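Local structure of cellobiose 2-epimerase (5ZHB) at residues H186-V189 with L190-Y193; F328-A331 with V332-I335; C373-H376 with N377-C381. The protein catalyses the epimerisation of cellobiose at C2 of its reducing-end glucose, converting that sugar unit to mannose. One frame throughout, in Å; residues are numbered along the deposited sequence.

Interaction 1 (H186-V189 with L190-Y193); sequences HLHV and LEAY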
ATOM      1  N   HIS A 186      10.115   4.223  -2.622  1.00 18.38           N
ATOM      2  CA  HIS A 186      10.773   4.338  -1.333  1.00 20.02           C
ATOM      3  C   HIS A 186       9.799   4.060  -0.188  1.00 19.03           C
ATOM      4  O   HIS A 186      10.160   3.410   0.799  1.00 20.09           O
ATOM      5  CB  HIS A 186      11.475   5.706  -1.266  1.00 22.44           C
ATOM      6  CG  HIS A 186      12.710   5.705  -2.120  1.00 24.51           C
ATOM      7  ND1 HIS A 186      12.668   5.928  -3.481  1.00 23.79           N
ATOM      8  CD2 HIS A 186      14.019   5.463  -1.809  1.00 25.24           C
ATOM      9  CE1 HIS A 186      13.912   5.821  -3.974  1.00 24.57           C
ATOM     10  NE2 HIS A 186      14.754   5.540  -2.980  1.00 23.59           N
ATOM     11  N   LEU A 187       8.546   4.517  -0.328  1.00 19.70           N
ATOM     12  CA  LEU A 187       7.578   4.324   0.755  1.00 20.12           C
ATOM     13  C   LEU A 187       7.346   2.833   0.985  1.00 18.41           C
ATOM     14  O   LEU A 187       7.351   2.352   2.136  1.00 19.92           O
ATOM     15  CB  LEU A 187       6.278   5.071   0.429  1.00 19.28           C
ATOM     16  CG  LEU A 187       5.129   4.940   1.444  1.00 19.57           C
ATOM     17  CD1 LEU A 187       5.572   5.360   2.816  1.00 20.70           C
ATOM     18  CD2 LEU A 187       3.913   5.726   1.030  1.00 21.44           C
ATOM     19  N   HIS A 188       7.081   2.105  -0.119  1.00 18.18           N
ATOM     20  CA  HIS A 188       6.730   0.687  -0.021  1.00 17.57           C
ATOM     21  C   HIS A 188       7.954  -0.172   0.298  1.00 18.69           C
ATOM     22  O   HIS A 188       7.803  -1.222   0.919  1.00 17.66           O
ATOM     23  CB  HIS A 188       5.827   0.255  -1.182  1.00 17.98           C
ATOM     24  CG  HIS A 188       4.544   1.003  -1.107  1.00 18.38           C
ATOM     25  ND1 HIS A 188       3.603   0.744  -0.126  1.00 19.33           N
ATOM     26  CD2 HIS A 188       4.102   2.081  -1.754  1.00 19.89           C
ATOM     27  CE1 HIS A 188       2.607   1.613  -0.264  1.00 19.82           C
ATOM     28  NE2 HIS A 188       2.892   2.431  -1.216  1.00 18.11           N
ATOM     29  N   VAL A 189       9.165   0.274  -0.056  1.00 18.52           N
ATOM     30  CA  VAL A 189      10.337  -0.410   0.452  1.00 20.01           C
ATOM     31  C   VAL A 189      10.371  -0.260   1.976  1.00 20.51           C
ATOM     32  O   VAL A 189      10.583  -1.232   2.689  1.00 19.15           O
ATOM     33  CB  VAL A 189      11.642   0.051  -0.217  1.00 20.50           C
ATOM     34  CG1 VAL A 189      12.875  -0.537   0.474  1.00 21.91           C
ATOM     35  CG2 VAL A 189      11.627  -0.306  -1.695  1.00 21.76           C
ATOM     36  N   LEU A 190      10.176   0.964   2.481  1.00 21.76           N
ATOM     37  CA  LEU A 190      10.167   1.181   3.932  1.00 22.22           C
ATOM     38  C   LEU A 190       9.086   0.344   4.621  1.00 20.17           C
ATOM     39  O   LEU A 190       9.331  -0.303   5.636  1.00 20.83           O
ATOM     40  CB  LEU A 190      10.004   2.678   4.183  1.00 20.88           C
ATOM     41  CG  LEU A 190       9.906   3.109   5.649  1.00 21.89           C
ATOM     42  CD1 LEU A 190      11.145   2.750   6.456  1.00 22.66           C
ATOM     43  CD2 LEU A 190       9.720   4.591   5.654  1.00 23.68           C
ATOM     44  N   GLU A 191       7.883   0.324   4.050  1.00 20.46           N
ATOM     45  CA  GLU A 191       6.769  -0.439   4.592  1.00 21.62           C
ATOM     46  C   GLU A 191       7.165  -1.915   4.698  1.00 22.23           C
ATOM     47  O   GLU A 191       6.943  -2.549   5.709  1.00 18.37           O
ATOM     48  CB  GLU A 191       5.589  -0.222   3.644  1.00 19.65           C
ATOM     49  CG  GLU A 191       4.372  -1.109   3.869  1.00 22.84           C
ATOM     50  CD  GLU A 191       3.364  -0.910   2.747  1.00 21.62           C
ATOM     51  OE1 GLU A 191       3.754  -1.080   1.573  1.00 21.38           O
ATOM     52  OE2 GLU A 191       2.229  -0.529   3.031  1.00 21.36           O
ATOM     53  N   ALA A 192       7.696  -2.467   3.603  1.00 19.80           N
ATOM     54  CA  ALA A 192       8.075  -3.869   3.549  1.00 21.50           C
ATOM     55  C   ALA A 192       9.163  -4.196   4.579  1.00 21.25           C
ATOM     56  O   ALA A 192       9.096  -5.185   5.315  1.00 21.24           O
ATOM     57  CB  ALA A 192       8.556  -4.129   2.148  1.00 22.59           C
ATOM     58  N   TYR A 193      10.176  -3.347   4.618  1.00 22.87           N
ATOM     59  CA  TYR A 193      11.318  -3.580   5.488  1.00 24.76           C
ATOM     60  C   TYR A 193      10.928  -3.469   6.956  1.00 25.72           C
ATOM     61  O   TYR A 193      11.495  -4.190   7.767  1.00 27.81           O
ATOM     62  CB  TYR A 193      12.441  -2.586   5.204  1.00 23.32           C
ATOM     63  CG  TYR A 193      13.276  -2.877   3.963  1.00 24.12           C
ATOM     64  CD1 TYR A 193      12.897  -3.841   3.031  1.00 24.80           C
ATOM     65  CD2 TYR A 193      14.453  -2.175   3.737  1.00 22.85           C
ATOM     66  CE1 TYR A 193      13.676  -4.103   1.924  1.00 23.85           C
ATOM     67  CE2 TYR A 193      15.247  -2.434   2.633  1.00 23.61           C
ATOM     68  CZ  TYR A 193      14.868  -3.417   1.732  1.00 23.84           C
ATOM     69  OH  TYR A 193      15.646  -3.636   0.620  1.00 23.13           O
TER
HETATM   70  O   HOH W   1       5.583  -3.015   0.401  1.00 18.46           O
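H188 and E191, one turn apart on helix 183-199, stand side by side and are joined by a hydrogen bond from the ring to the carboxylate. It is very short, 2.5 Å from H188 ND1 to E191 OE1, and practically straight (N-H...O 178°). The carboxylate comes to the edge of the imidazole, near the ring plane, yet the two flat groups are turned 48° against each other. E191 is placed for this with CG anti to its backbone N (chi1 170°) and an extended chain beyond. A water ties the same two residues together a second time, donating to E191 OE1 at 2.9 Å and to H188 O at 2.9 Å. OE1 therefore receives two donors, and OE2 serves Y375 and R379 of helix 375-387, which fixes the rotation of the carboxylate.

The apolar link is between V189 and Y193. The methyl CG1 of V189 sits over the centre of the Y193 ring, 3.7 Å from the ring centroid, in a CH-pi contact. Beyond it the Y193 hydroxyl is bonded to E145, and the ring meets Y141 edge-to-face.

Four backbone i to i+4 bonds hold the turn: L190 N to H186 O, E191 N to L187 O, A192 N to H188 O and Y193 N to V189 O. H188 O thus accepts from both A192 N and the water.

All eight residues are buried. V189 packs on helix 111-128, L190 on helix 245-262 and L187 on helix 203-220, while H186 is held by T182 and Y156. This buried position among three neighbouring helices is consistent with an inner helix of the (alpha/alpha)6 barrel of the N-acylglucosamine 2-epimerase family.

Interaction 2 (F328-A331 with V332-I335); sequences FLKA and VERI
A331 and I335, four residues apart on helix 326-343, meet on its buried side, where I335 CG1 lies 3.1 Å from A331 O. With CG1 anti to its carbonyl carbon (chi1 -60°), I335 leans back over that oxygen, which also accepts the backbone N of I335. Three residues earlier V332 repeats the pattern: its methyl CG2 is 3.3 Å from F328 O, the acceptor of its own N-H. This tight side is laid on helix 306-323, A331 against F316 and I335 against M313, while the F328 ring meets Y278.

The other side is looser and more polar. K330 and E333 cross at about a right angle, and the lysine chain bends at every torsion after the first. Its CE comes to 3.1 Å from E333 OE1, but the charged NZ stays 3.9 Å from E333 OE1, a long salt bridge. OE2 of E333 approaches L329 CD2 at 4.1 Å. R334 runs past K330 obliquely and gives its NH2 to K287 O, with its NE 5.4 Å from K330 NZ. Putting an alanine at E333 would probably leave the K330 ammonium without its acidic mate beside R334 and let the lysine end swing more freely.

The chemistry suggests that apolar burial and backbone bonds anchor this helix, and that the long lysine-glutamate attraction adds little at the surface.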
ATOM      1  N   PHE A 328      -8.286  15.517  15.057  1.00 27.84           N
ATOM      2  CA  PHE A 328      -7.965  14.322  14.285  1.00 27.76           C
ATOM      3  C   PHE A 328      -9.089  13.295  14.416  1.00 27.98           C
ATOM      4  O   PHE A 328      -9.400  12.610  13.448  1.00 27.09           O
ATOM      5  CB  PHE A 328      -6.623  13.763  14.760  1.00 27.02           C
ATOM      6  CG  PHE A 328      -5.416  14.575  14.322  1.00 26.41           C
ATOM      7  CD1 PHE A 328      -5.205  14.897  12.983  1.00 24.59           C
ATOM      8  CD2 PHE A 328      -4.518  15.076  15.262  1.00 26.66           C
ATOM      9  CE1 PHE A 328      -4.112  15.647  12.588  1.00 24.58           C
ATOM     10  CE2 PHE A 328      -3.438  15.859  14.869  1.00 25.34           C
ATOM     11  CZ  PHE A 328      -3.236  16.145  13.518  1.00 26.21           C
ATOM     12  N   LEU A 329      -9.654  13.162  15.630  1.00 26.70           N
ATOM     13  CA  LEU A 329     -10.770  12.273  15.885  1.00 31.36           C
ATOM     14  C   LEU A 329     -11.958  12.728  15.065  1.00 30.11           C
ATOM     15  O   LEU A 329     -12.592  11.936  14.374  1.00 29.28           O
ATOM     16  CB  LEU A 329     -11.179  12.194  17.350  1.00 35.62           C
ATOM     17  CG  LEU A 329     -11.020  10.838  18.037  1.00 42.93           C
ATOM     18  CD1 LEU A 329     -11.728  10.912  19.392  1.00 43.69           C
ATOM     19  CD2 LEU A 329     -11.584   9.703  17.200  1.00 48.17           C
ATOM     20  N   LYS A 330     -12.268  14.016  15.156  1.00 30.31           N
ATOM     21  CA  LYS A 330     -13.338  14.548  14.338  1.00 34.38           C
ATOM     22  C   LYS A 330     -13.086  14.225  12.864  1.00 29.25           C
ATOM     23  O   LYS A 330     -14.031  13.977  12.119  1.00 29.51           O
ATOM     24  CB  LYS A 330     -13.513  16.065  14.438  1.00 40.64           C
ATOM     25  CG  LYS A 330     -14.880  16.578  14.009  1.00 50.53           C
ATOM     26  CD  LYS A 330     -16.005  16.157  14.959  1.00 61.94           C
ATOM     27  CE  LYS A 330     -16.779  14.920  14.568  1.00 67.14           C
ATOM     28  NZ  LYS A 330     -18.054  15.242  13.912  1.00 70.25           N
ATOM     29  N   ALA A 331     -11.833  14.294  12.413  1.00 28.06           N
ATOM     30  CA  ALA A 331     -11.570  14.133  10.986  1.00 25.98           C
ATOM     31  C   ALA A 331     -11.902  12.694  10.575  1.00 24.32           C
ATOM     32  O   ALA A 331     -12.463  12.491   9.490  1.00 25.18           O
ATOM     33  CB  ALA A 331     -10.135  14.501  10.627  1.00 27.02           C
ATOM     34  N   VAL A 332     -11.502  11.751  11.440  1.00 26.11           N
ATOM     35  CA  VAL A 332     -11.698  10.324  11.241  1.00 25.57           C
ATOM     36  C   VAL A 332     -13.206  10.052  11.149  1.00 28.67           C
ATOM     37  O   VAL A 332     -13.672   9.392  10.223  1.00 23.39           O
ATOM     38  CB  VAL A 332     -11.016   9.501  12.342  1.00 24.42           C
ATOM     39  CG1 VAL A 332     -11.454   8.036  12.380  1.00 24.72           C
ATOM     40  CG2 VAL A 332      -9.497   9.537  12.264  1.00 26.05           C
ATOM     41  N   GLU A 333     -13.983  10.613  12.084  1.00 25.85           N
ATOM     42  CA  GLU A 333     -15.413  10.359  12.116  1.00 28.48           C
ATOM     43  C   GLU A 333     -16.056  10.843  10.822  1.00 26.13           C
ATOM     44  O   GLU A 333     -16.886  10.142  10.261  1.00 27.06           O
ATOM     45  CB  GLU A 333     -16.043  11.027  13.353  1.00 29.91           C
ATOM     46  CG  GLU A 333     -15.649  10.392  14.684  1.00 37.37           C
ATOM     47  CD  GLU A 333     -16.049  11.161  15.960  1.00 42.27           C
ATOM     48  OE1 GLU A 333     -16.813  12.147  15.856  1.00 44.75           O
ATOM     49  OE2 GLU A 333     -15.585  10.793  17.065  1.00 45.48           O
ATOM     50  N   ARG A 334     -15.680  12.034  10.332  1.00 23.31           N
ATOM     51  CA  ARG A 334     -16.311  12.601   9.159  1.00 26.38           C
ATOM     52  C   ARG A 334     -15.905  11.866   7.876  1.00 26.71           C
ATOM     53  O   ARG A 334     -16.716  11.714   6.965  1.00 24.89           O
ATOM     54  CB  ARG A 334     -15.979  14.085   8.991  1.00 27.06           C
ATOM     55  CG  ARG A 334     -16.525  14.900  10.155  1.00 31.17           C
ATOM     56  CD  ARG A 334     -16.070  16.350  10.034  1.00 32.02           C
ATOM     57  NE  ARG A 334     -16.843  17.002   8.982  1.00 33.65           N
ATOM     58  CZ  ARG A 334     -16.430  17.860   8.059  1.00 38.49           C
ATOM     59  NH1 ARG A 334     -15.160  18.213   7.938  1.00 44.83           N
ATOM     60  NH2 ARG A 334     -17.317  18.350   7.222  1.00 38.39           N
ATOM     61  N   ILE A 335     -14.659  11.394   7.782  1.00 25.27           N
ATOM     62  CA  ILE A 335     -14.301  10.576   6.630  1.00 25.10           C
ATOM     63  C   ILE A 335     -15.158   9.309   6.641  1.00 23.19           C
ATOM     64  O   ILE A 335     -15.636   8.874   5.597  1.00 25.25           O
ATOM     65  CB  ILE A 335     -12.805  10.214   6.617  1.00 25.11           C
ATOM     66  CG1 ILE A 335     -11.923  11.462   6.571  1.00 23.45           C
ATOM     67  CG2 ILE A 335     -12.493   9.266   5.449  1.00 24.35           C
ATOM     68  CD1 ILE A 335     -10.497  11.177   6.997  1.00 24.71           C
TER

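Interaction 3 (C373-H376 with N377-C381); sequences CPYH and NARFC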
ATOM      1  N   CYS A 373      -7.428  -3.846  -4.732  1.00 22.70           N
ATOM      2  CA  CYS A 373      -7.465  -5.110  -4.030  1.00 26.66           C
ATOM      3  C   CYS A 373      -7.813  -4.806  -2.576  1.00 22.48           C
ATOM      4  O   CYS A 373      -8.369  -3.746  -2.294  1.00 19.58           O
ATOM      5  CB  CYS A 373      -6.218  -5.913  -4.362  1.00 32.14           C
ATOM      6  SG  CYS A 373      -4.719  -5.032  -3.860  1.00 35.09           S
ATOM      7  N   PRO A 374      -7.740  -5.792  -1.657  1.00 21.06           N
ATOM      8  CA  PRO A 374      -8.226  -5.566  -0.295  1.00 23.89           C
ATOM      9  C   PRO A 374      -7.223  -5.028   0.717  1.00 20.71           C
ATOM     10  O   PRO A 374      -7.547  -4.960   1.889  1.00 24.20           O
ATOM     11  CB  PRO A 374      -8.632  -7.005   0.075  1.00 23.79           C
ATOM     12  CG  PRO A 374      -7.558  -7.857  -0.542  1.00 22.89           C
ATOM     13  CD  PRO A 374      -7.278  -7.169  -1.865  1.00 23.02           C
ATOM     14  N   TYR A 375      -6.000  -4.690   0.286  1.00 20.48           N
ATOM     15  CA  TYR A 375      -4.948  -4.322   1.228  1.00 20.15           C
ATOM     16  C   TYR A 375      -5.280  -3.018   1.956  1.00 19.78           C
ATOM     17  O   TYR A 375      -5.266  -3.006   3.195  1.00 21.75           O
ATOM     18  CB  TYR A 375      -3.595  -4.349   0.508  1.00 19.53           C
ATOM     19  CG  TYR A 375      -2.590  -3.233   0.754  1.00 20.74           C
ATOM     20  CD1 TYR A 375      -1.735  -3.245   1.848  1.00 21.63           C
ATOM     21  CD2 TYR A 375      -2.427  -2.203  -0.174  1.00 22.61           C
ATOM     22  CE1 TYR A 375      -0.758  -2.270   2.035  1.00 22.26           C
ATOM     23  CE2 TYR A 375      -1.451  -1.224  -0.006  1.00 21.02           C
ATOM     24  CZ  TYR A 375      -0.631  -1.239   1.116  1.00 23.80           C
ATOM     25  OH  TYR A 375       0.361  -0.292   1.281  1.00 22.51           O
ATOM     26  N   HIS A 376      -5.576  -1.941   1.219  1.00 17.65           N
ATOM     27  CA  HIS A 376      -5.748  -0.637   1.866  1.00 18.14           C
ATOM     28  C   HIS A 376      -6.931  -0.651   2.847  1.00 19.64           C
ATOM     29  O   HIS A 376      -6.806  -0.220   4.004  1.00 18.95           O
ATOM     30  CB  HIS A 376      -5.905   0.468   0.835  1.00 17.71           C
ATOM     31  CG  HIS A 376      -4.664   0.978   0.159  1.00 18.20           C
ATOM     32  ND1 HIS A 376      -3.666   1.663   0.831  1.00 17.18           N
ATOM     33  CD2 HIS A 376      -4.251   0.857  -1.120  1.00 19.80           C
ATOM     34  CE1 HIS A 376      -2.680   1.947  -0.031  1.00 19.08           C
ATOM     35  NE2 HIS A 376      -3.030   1.501  -1.233  1.00 17.35           N
ATOM     36  N   ASN A 377      -8.088  -1.086   2.363  1.00 18.73           N
ATOM     37  CA  ASN A 377      -9.303  -1.030   3.165  1.00 19.62           C
ATOM     38  C   ASN A 377      -9.306  -2.082   4.288  1.00 21.31           C
ATOM     39  O   ASN A 377      -9.753  -1.766   5.406  1.00 23.52           O
ATOM     40  CB  ASN A 377     -10.557  -0.962   2.296  1.00 19.02           C
ATOM     41  CG  ASN A 377     -10.782  -2.150   1.388  1.00 23.05           C
ATOM     42  OD1 ASN A 377      -9.863  -2.939   1.160  1.00 22.80           O
ATOM     43  ND2 ASN A 377     -11.985  -2.239   0.823  1.00 22.53           N
ATOM     44  N   ALA A 378      -8.809  -3.302   4.039  1.00 19.98           N
ATOM     45  CA  ALA A 378      -8.663  -4.273   5.109  1.00 21.91           C
ATOM     46  C   ALA A 378      -7.701  -3.785   6.182  1.00 20.93           C
ATOM     47  O   ALA A 378      -7.999  -3.889   7.373  1.00 22.08           O
ATOM     48  CB  ALA A 378      -8.204  -5.613   4.608  1.00 21.68           C
ATOM     49  N   ARG A 379      -6.522  -3.317   5.748  1.00 20.23           N
ATOM     50  CA  ARG A 379      -5.519  -2.818   6.658  1.00 18.91           C
ATOM     51  C   ARG A 379      -6.107  -1.711   7.545  1.00 19.45           C
ATOM     52  O   ARG A 379      -5.851  -1.695   8.747  1.00 20.07           O
ATOM     53  CB  ARG A 379      -4.282  -2.357   5.878  1.00 17.97           C
ATOM     54  CG  ARG A 379      -3.194  -1.922   6.847  1.00 20.09           C
ATOM     55  CD  ARG A 379      -1.848  -1.603   6.253  1.00 18.46           C
ATOM     56  NE  ARG A 379      -1.912  -0.444   5.366  1.00 19.97           N
ATOM     57  CZ  ARG A 379      -0.875   0.023   4.667  1.00 18.87           C
ATOM     58  NH1 ARG A 379       0.310  -0.537   4.792  1.00 19.74           N
ATOM     59  NH2 ARG A 379      -1.035   1.069   3.869  1.00 19.90           N
ATOM     60  N   PHE A 380      -6.881  -0.787   6.959  1.00 18.64           N
ATOM     61  CA  PHE A 380      -7.496   0.263   7.743  1.00 21.09           C
ATOM     62  C   PHE A 380      -8.348  -0.330   8.874  1.00 23.68           C
ATOM     63  O   PHE A 380      -8.194   0.082  10.029  1.00 20.83           O
ATOM     64  CB  PHE A 380      -8.237   1.245   6.830  1.00 23.18           C
ATOM     65  CG  PHE A 380      -9.594   1.696   7.340  1.00 24.64           C
ATOM     66  CD1 PHE A 380      -9.702   2.589   8.406  1.00 25.41           C
ATOM     67  CD2 PHE A 380     -10.758   1.229   6.742  1.00 23.37           C
ATOM     68  CE1 PHE A 380     -10.947   3.021   8.833  1.00 25.54           C
ATOM     69  CE2 PHE A 380     -11.998   1.657   7.174  1.00 25.96           C
ATOM     70  CZ  PHE A 380     -12.092   2.532   8.235  1.00 27.56           C
ATOM     71  N   CYS A 381      -9.263  -1.254   8.548  1.00 21.56           N
ATOM     72  CA  CYS A 381     -10.117  -1.855   9.557  1.00 22.79           C
ATOM     73  C   CYS A 381      -9.257  -2.531  10.624  1.00 23.17           C
ATOM     74  O   CYS A 381      -9.489  -2.334  11.811  1.00 24.28           O
ATOM     75  CB  CYS A 381     -11.076  -2.864   8.930  1.00 21.44           C
ATOM     76  SG  CYS A 381     -12.269  -2.127   7.798  1.00 24.04           S
TER
HETATM   77  O   HOH W   2      -8.327  -1.594  -0.592  1.00 22.83           O
HETATM   78  O   HOH W   3      -4.483   1.028   5.359  1.00 22.58           O
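R379 runs alongside Y375, the residue one turn before it at the start of helix 375-387, and points the same way. Its CB is 2.9 Å from Y375 O, which also accepts R379 N. CG stands anti to the backbone N (chi1 -176°), and CG and CD carry the chain outward until a bend at chi3 brings the guanidinium to the Y375 ring, where contact resumes. NE gives its hydrogen to a water at 3.0 Å, lying in the guanidinium plane, and this water donates to H376 O at 3.0 Å, tying the head group back to the helix. CZ lies 3.5 Å from Y375 CE1, which rests over the centre of one guanidinium face with the two planes 54° apart. At the tip NH1 serves E191 and Y119, while NH2 goes to E311, so two acids and a tyrosine fix the orientation of the group.

H376 stands on the same side as R379, its ring plane turned 74° from the guanidinium. Y375 CE2 hangs 3.3 Å above the centre of its ring, W307 stacks on it, and ND1 is bonded to E311, the same acid that binds R379.

At the helix start a second water bridges C373 O and N377 N. N377 OD1 takes a weak bond from A378 N, and its ND2 is secured by E351.

A buried arginine, tyrosine and histidine sharing acids from neighbouring helices is consistent with the central cleft of the (alpha/alpha)6 barrel, where the sugar probably binds, as in relatives.

How the interactions relate
Interactions 1 and 3 form one polar network although their centres are about 17 Å apart. E191 OE2 lies 2.6 Å from R379 NH1, a salt bridge, and 2.6 Å from Y375 OH, a probable hydrogen bond; H188 CE1 packs 3.3 Å from the same Y375 OH. Helices 183-199 and 375-387, probably both inner helices of the barrel, are thereby joined, and they probably line the sugar-binding cleft known in this family. Interaction 2 is peripheral: its centre is about 27 Å from that of interaction 1 and about 18 Å from that of interaction 3, with nearest atoms about 17 Å and 6 Å away, respectively. It touches neither.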